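Local structure of siroheme decarboxylase (Hydrogenobacter thermophilus, 4CH7) at residues A[82-87]-A[124-129]; A[118-123]-A[132-137]. The protein catalyses the decarboxylation of siroheme to 12,18-didecarboxysiroheme, probably by way of the monodecarboxylated form, releasing two molecules of carbon dioxide on the pathway to heme d1. All coordinates share one frame; numbering follows the deposited sequence.

Interaction 1. Residues A[82-87]-A[124-129]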
loop_
_atom_site.group_PDB
_atom_site.type_symbol
_atom_site.label_atom_id
_atom_site.label_comp_id
_atom_site.label_asym_id
_atom_site.label_seq_id
_atom_site.Cartn_x
_atom_site.Cartn_y
_atom_site.Cartn_z
ATOM N N ALA A 82 18.474 -7.375 4.947
ATOM C CA ALA A 82 17.214 -7.521 4.222
ATOM C C ALA A 82 16.254 -8.484 4.918
ATOM O O ALA A 82 15.059 -8.204 5.036
ATOM C CB ALA A 82 17.476 -7.976 2.798
ATOM N N ASN A 83 16.783 -9.620 5.365
ATOM C CA ASN A 83 15.978 -10.616 6.063
ATOM C C ASN A 83 15.502 -10.116 7.427
ATOM O O ASN A 83 14.432 -10.499 7.898
ATOM C CB ASN A 83 16.755 -11.925 6.218
ATOM C CG ASN A 83 17.434 -12.354 4.932
ATOM O OD1 ASN A 83 16.777 -12.647 3.934
ATOM N ND2 ASN A 83 18.759 -12.397 4.951
ATOM N N PHE A 84 16.303 -9.264 8.060
ATOM C CA PHE A 84 15.901 -8.626 9.309
ATOM C C PHE A 84 14.692 -7.727 9.066
ATOM O O PHE A 84 13.729 -7.739 9.833
ATOM C CB PHE A 84 17.051 -7.805 9.896
ATOM C CG PHE A 84 16.652 -6.974 11.085
ATOM C CD1 PHE A 84 16.591 -7.538 12.352
ATOM C CD2 PHE A 84 16.333 -5.632 10.935
ATOM C CE1 PHE A 84 16.219 -6.777 13.452
ATOM C CE2 PHE A 84 15.962 -4.863 12.028
ATOM C CZ PHE A 84 15.904 -5.438 13.288
ATOM N N VAL A 85 14.759 -6.948 7.989
ATOM C CA VAL A 85 13.680 -6.040 7.610
ATOM C C VAL A 85 12.377 -6.796 7.342
ATOM O O VAL A 85 11.313 -6.411 7.835
ATOM C CB VAL A 85 14.059 -5.215 6.365
ATOM C CG1 VAL A 85 12.877 -4.392 5.887
ATOM C CG2 VAL A 85 15.244 -4.316 6.665
ATOM N N ASN A 86 12.477 -7.874 6.567
ATOM C CA ASN A 86 11.324 -8.702 6.223
ATOM C C ASN A 86 10.599 -9.248 7.451
ATOM O O ASN A 86 9.387 -9.448 7.427
ATOM C CB ASN A 86 11.753 -9.862 5.319
ATOM C CG ASN A 86 12.381 -9.390 4.020
ATOM O OD1 ASN A 86 12.008 -8.353 3.476
ATOM N ND2 ASN A 86 13.339 -10.158 3.513
ATOM N N ALA A 87 11.353 -9.487 8.521
ATOM C CA ALA A 87 10.790 -9.989 9.772
ATOM C C ALA A 87 9.763 -9.031 10.374
ATOM O O ALA A 87 8.821 -9.463 11.042
ATOM C CB ALA A 87 11.900 -10.274 10.773
ATOM N N ALA A 124 17.994 0.377 12.641
ATOM C CA ALA A 124 19.307 0.762 12.132
ATOM C C ALA A 124 20.412 0.514 13.153
ATOM O O ALA A 124 21.524 0.134 12.791
ATOM C CB ALA A 124 19.298 2.220 11.709
ATOM N N GLU A 125 20.106 0.741 14.427
ATOM C CA GLU A 125 21.067 0.505 15.499
ATOM C C GLU A 125 21.401 -0.983 15.611
ATOM O O GLU A 125 22.567 -1.365 15.736
ATOM C CB GLU A 125 20.517 1.018 16.832
ATOM C CG GLU A 125 21.461 0.807 18.007
ATOM C CD GLU A 125 20.777 0.953 19.350
ATOM O OE1 GLU A 125 19.708 1.593 19.409
ATOM O OE2 GLU A 125 21.313 0.426 20.347
ATOM N N ARG A 126 20.361 -1.812 15.568
ATOM C CA ARG A 126 20.502 -3.265 15.646
ATOM C C ARG A 126 21.251 -3.827 14.438
ATOM O O ARG A 126 22.082 -4.729 14.572
ATOM C CB ARG A 126 19.115 -3.909 15.766
ATOM C CG ARG A 126 19.079 -5.419 15.571
ATOM C CD ARG A 126 19.791 -6.160 16.690
ATOM N NE ARG A 126 19.719 -7.607 16.509
ATOM C CZ ARG A 126 20.514 -8.477 17.123
ATOM N NH1 ARG A 126 21.451 -8.047 17.955
ATOM N NH2 ARG A 126 20.378 -9.776 16.897
ATOM N N GLU A 127 20.961 -3.281 13.262
ATOM C CA GLU A 127 21.609 -3.729 12.036
ATOM C C GLU A 127 22.900 -2.975 11.775
ATOM O O GLU A 127 23.542 -3.182 10.745
ATOM C CB GLU A 127 20.671 -3.582 10.838
ATOM C CG GLU A 127 19.541 -4.587 10.835
ATOM C CD GLU A 127 20.033 -6.000 11.058
ATOM O OE1 GLU A 127 20.558 -6.602 10.101
ATOM O OE2 GLU A 127 19.908 -6.507 12.191
ATOM N N ARG A 128 23.271 -2.109 12.715
ATOM C CA ARG A 128 24.483 -1.302 12.605
ATOM C C ARG A 128 24.521 -0.515 11.298
ATOM O O ARG A 128 25.564 -0.412 10.650
ATOM C CB ARG A 128 25.728 -2.176 12.743
ATOM C CG ARG A 128 25.804 -2.941 14.057
ATOM C CD ARG A 128 27.226 -3.400 14.297
ATOM N NE ARG A 128 28.169 -2.371 13.872
ATOM C CZ ARG A 128 29.490 -2.491 13.925
ATOM N NH1 ARG A 128 30.041 -3.602 14.393
ATOM N NH2 ARG A 128 30.261 -1.496 13.508
ATOM N N VAL A 129 23.369 0.026 10.914
ATOM C CA VAL A 129 23.268 0.873 9.734
ATOM C C VAL A 129 23.349 2.332 10.164
ATOM O O VAL A 129 22.517 2.799 10.944
ATOM C CB VAL A 129 21.951 0.625 8.979
ATOM C CG1 VAL A 129 21.834 1.565 7.791
ATOM C CG2 VAL A 129 21.868 -0.825 8.527
#
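Phe84 reaches from helix 75-87 to the end of helix 116-126, where Glu127 lies over one face of its ring. The carboxylate stacks nearly parallel to the ring, the planes 10° apart, with Glu127 OE2 3.5 Å from Phe84 CG and displaced toward the rim. Nearer still is the acid's aliphatic part: Glu127 CG stands 3.4 Å from Phe84 CD2. At the outer part of the ring, Arg126 adds a methylene, its CG 3.8 Å from Phe84 CE1, while its guanidinium plane is inclined 59° to the ring. An aromatic ring suits this place because its flat face can receive the Glu127 carboxylate, and its outer carbons the Arg126 methylene; no hydrogen bond crosses between the segments. Phe84 extends across because its CG is anti to the backbone N (chi1 172°); a bend at chi2 folds the Glu127 carboxylate back over it. A serine here would probably open a gap between the helices and leave the Glu127 carboxylate without the surface it lies on. Behind Glu127, Arg128 takes positive phi in a Schellman motif that ends the helix. Leu331 of helix 323-335 touches both Phe84 and Arg126, while Val85 packs on strands 91-97 and 103-109.

Interaction 2. Residues A[118-123]-A[132-137]; sequences DVVRLM and YLVLRV
Tyr132 leans from its strand toward helix 116-126 and meets it along one side of the ring and at the hydroxyl. From CB, the side chain sets out with CG between the backbone N and the carbonyl carbon (chi1 60°), which carries the ring toward the helix. At CE1 it meets the first partner: in this conformer of Val120, one of two modelled, Val120 CG2 lies 3.6 Å from Tyr132 CE1 and approaches obliquely. Beyond CZ, the OH comes up to the helix backbone, 3.7 Å from Arg121 CA, and also touches Arg121 CB. A tyrosine suits this edge of the interface, since its carbon ring packs on valine while its polar tip lies over a more exposed part of the helix.

The same Val120 methyl serves a second neighbour, with CG2 3.8 Å from Val134 CG2. Thus, in this conformer, one branch of a buried valine bridges two strand residues on the same face, while Leu133 between them points away; compact beta-branched side chains fit where helix and strand axes approach to 10.1 Å. Arg121 gives the contact only the start of its chain. Its guanidinium bends away to Asp118, one turn earlier, forming a salt bridge in which Arg121 NH2 lies 3.2 Å from Asp118 OD1; the bond is nearly straight (171°), although it meets the carboxylate from above its plane.

Helix and strand run nearly antiparallel, at 163°. Strand 65-71 pairs with 132-139 and contributes Ile69, which touches Val120, and Phe71, which touches Tyr132, while Leu107 of strand 103-109 also packs on Val120, bedding the helix on the sheet of this AsnC-like domain.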
loop_
_atom_site.group_PDB
_atom_site.type_symbol
_atom_site.label_atom_id
_atom_site.label_comp_id
_atom_site.label_asym_id
_atom_site.label_seq_id
_atom_site.Cartn_x
_atom_site.Cartn_y
_atom_site.Cartn_z
ATOM N N ASP A 118 11.422 6.238 15.862
ATOM C CA ASP A 118 12.054 5.438 16.904
ATOM C C ASP A 118 12.262 4.008 16.412
ATOM O O ASP A 118 13.330 3.423 16.601
ATOM C CB ASP A 118 11.206 5.438 18.180
ATOM C CG ASP A 118 11.177 6.792 18.865
ATOM O OD1 ASP A 118 12.249 7.419 18.997
ATOM O OD2 ASP A 118 10.080 7.227 19.274
ATOM N N VAL A 119 11.228 3.458 15.781
ATOM C CA VAL A 119 11.273 2.111 15.215
ATOM C C VAL A 119 12.460 1.920 14.272
ATOM O O VAL A 119 13.195 0.942 14.389
ATOM C CB VAL A 119 9.959 1.773 14.475
ATOM C CG1 VAL A 119 10.060 0.432 13.779
ATOM C CG2 VAL A 119 8.788 1.779 15.440
ATOM N N VAL A 120 12.651 2.860 13.351
ATOM C CA VAL A 120 13.737 2.762 12.380
ATOM C C VAL A 120 15.109 2.980 13.021
ATOM O O VAL A 120 16.099 2.387 12.590
ATOM C CB VAL A 120 13.542 3.733 11.186
ATOM C CG1 VAL A 120 12.173 3.545 10.568
ATOM C CG2 VAL A 120 13.722 5.180 11.615
ATOM N N ARG A 121 15.162 3.825 14.049
ATOM C CA ARG A 121 16.406 4.077 14.778
ATOM C C ARG A 121 16.895 2.788 15.428
ATOM O O ARG A 121 18.069 2.425 15.323
ATOM C CB ARG A 121 16.204 5.158 15.848
ATOM C CG ARG A 121 17.362 5.282 16.834
ATOM C CD ARG A 121 17.134 6.397 17.848
ATOM N NE ARG A 121 15.852 6.276 18.537
ATOM C CZ ARG A 121 15.649 5.530 19.620
ATOM N NH1 ARG A 121 16.640 4.823 20.142
ATOM N NH2 ARG A 121 14.451 5.484 20.183
ATOM N N LEU A 122 15.970 2.094 16.082
ATOM C CA LEU A 122 16.264 0.823 16.726
ATOM C C LEU A 122 16.620 -0.255 15.701
ATOM O O LEU A 122 17.487 -1.091 15.953
ATOM C CB LEU A 122 15.078 0.391 17.589
ATOM C CG LEU A 122 14.768 1.354 18.736
ATOM C CD1 LEU A 122 13.424 1.055 19.375
ATOM C CD2 LEU A 122 15.875 1.305 19.772
HETATM N N MSE A 123 15.953 -0.221 14.548
HETATM C CA MSE A 123 16.270 -1.121 13.442
HETATM C C MSE A 123 17.696 -0.879 12.959
HETATM O O MSE A 123 18.502 -1.803 12.873
HETATM C CB MSE A 123 15.310 -0.896 12.270
HETATM C CG MSE A 123 13.909 -1.481 12.426
HETATM SE SE MSE A 123 12.842 -0.998 10.867
HETATM C CE MSE A 123 11.175 -1.851 11.288
ATOM N N TYR A 132 20.470 6.342 7.091
ATOM C CA TYR A 132 19.161 5.934 6.595
ATOM C C TYR A 132 18.257 7.122 6.286
ATOM O O TYR A 132 18.501 8.243 6.743
ATOM C CB TYR A 132 18.469 4.964 7.560
ATOM C CG TYR A 132 18.214 5.511 8.949
ATOM C CD1 TYR A 132 17.045 6.199 9.245
ATOM C CD2 TYR A 132 19.133 5.314 9.970
ATOM C CE1 TYR A 132 16.807 6.690 10.513
ATOM C CE2 TYR A 132 18.901 5.800 11.240
ATOM C CZ TYR A 132 17.739 6.487 11.505
ATOM O OH TYR A 132 17.509 6.974 12.770
ATOM N N LEU A 133 17.216 6.867 5.500
ATOM C CA LEU A 133 16.274 7.909 5.118
ATOM C C LEU A 133 14.872 7.561 5.601
ATOM O O LEU A 133 14.472 6.394 5.590
ATOM C CB LEU A 133 16.269 8.095 3.602
ATOM C CG LEU A 133 17.594 8.491 2.958
ATOM C CD1 LEU A 133 17.453 8.575 1.453
ATOM C CD2 LEU A 133 18.092 9.806 3.524
ATOM N N VAL A 134 14.137 8.579 6.037
ATOM C CA VAL A 134 12.750 8.408 6.441
ATOM C C VAL A 134 11.887 9.355 5.616
ATOM O O VAL A 134 11.759 10.541 5.938
ATOM C CB VAL A 134 12.561 8.650 7.953
ATOM C CG1 VAL A 134 11.090 8.604 8.318
ATOM C CG2 VAL A 134 13.335 7.610 8.750
ATOM N N LEU A 135 11.312 8.825 4.540
ATOM C CA LEU A 135 10.572 9.638 3.581
ATOM C C LEU A 135 9.080 9.321 3.609
ATOM O O LEU A 135 8.678 8.171 3.427
ATOM C CB LEU A 135 11.118 9.418 2.166
ATOM C CG LEU A 135 12.638 9.463 2.016
ATOM C CD1 LEU A 135 13.054 9.193 0.578
ATOM C CD2 LEU A 135 13.186 10.792 2.488
ATOM N N ARG A 136 8.262 10.343 3.840
ATOM C CA ARG A 136 6.817 10.174 3.797
ATOM C C ARG A 136 6.257 10.679 2.475
ATOM O O ARG A 136 6.272 11.879 2.197
ATOM C CB ARG A 136 6.151 10.877 4.977
ATOM C CG ARG A 136 6.315 10.122 6.284
ATOM C CD ARG A 136 5.669 10.846 7.448
ATOM N NE ARG A 136 5.793 10.078 8.683
ATOM C CZ ARG A 136 6.881 10.074 9.447
ATOM N NH1 ARG A 136 7.942 10.791 9.103
ATOM N NH2 ARG A 136 6.917 9.347 10.555
ATOM N N VAL A 137 5.766 9.749 1.664
ATOM C CA VAL A 137 5.249 10.074 0.344
ATOM C C VAL A 137 3.724 10.019 0.314
ATOM O O VAL A 137 3.101 9.350 1.141
ATOM C CB VAL A 137 5.818 9.125 -0.726
ATOM C CG1 VAL A 137 7.333 9.225 -0.772
ATOM C CG2 VAL A 137 5.397 7.689 -0.450
#

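Helix 116-126 is common to both contacts, whose centres lie 11 Å apart within the AsnC-like ligand binding domain. Their segments alternate along the chain: 82-87, 118-123, 124-129, then 132-137. Interaction 1 joins the C-terminal end of this helix to helix 75-87, whereas interaction 2 joins its preceding turns to strand 132-139. The two meet directly, Ala124 CB lying 3.6 Å from Tyr132 CD2 and Phe84 CE2 4.0 Å from Met123 CG. Together they tie the helix to both its neighbouring helix and the barrel sheet, as expected of a ferredoxin-like alpha/beta layer, away from His93, the probable active-site residue.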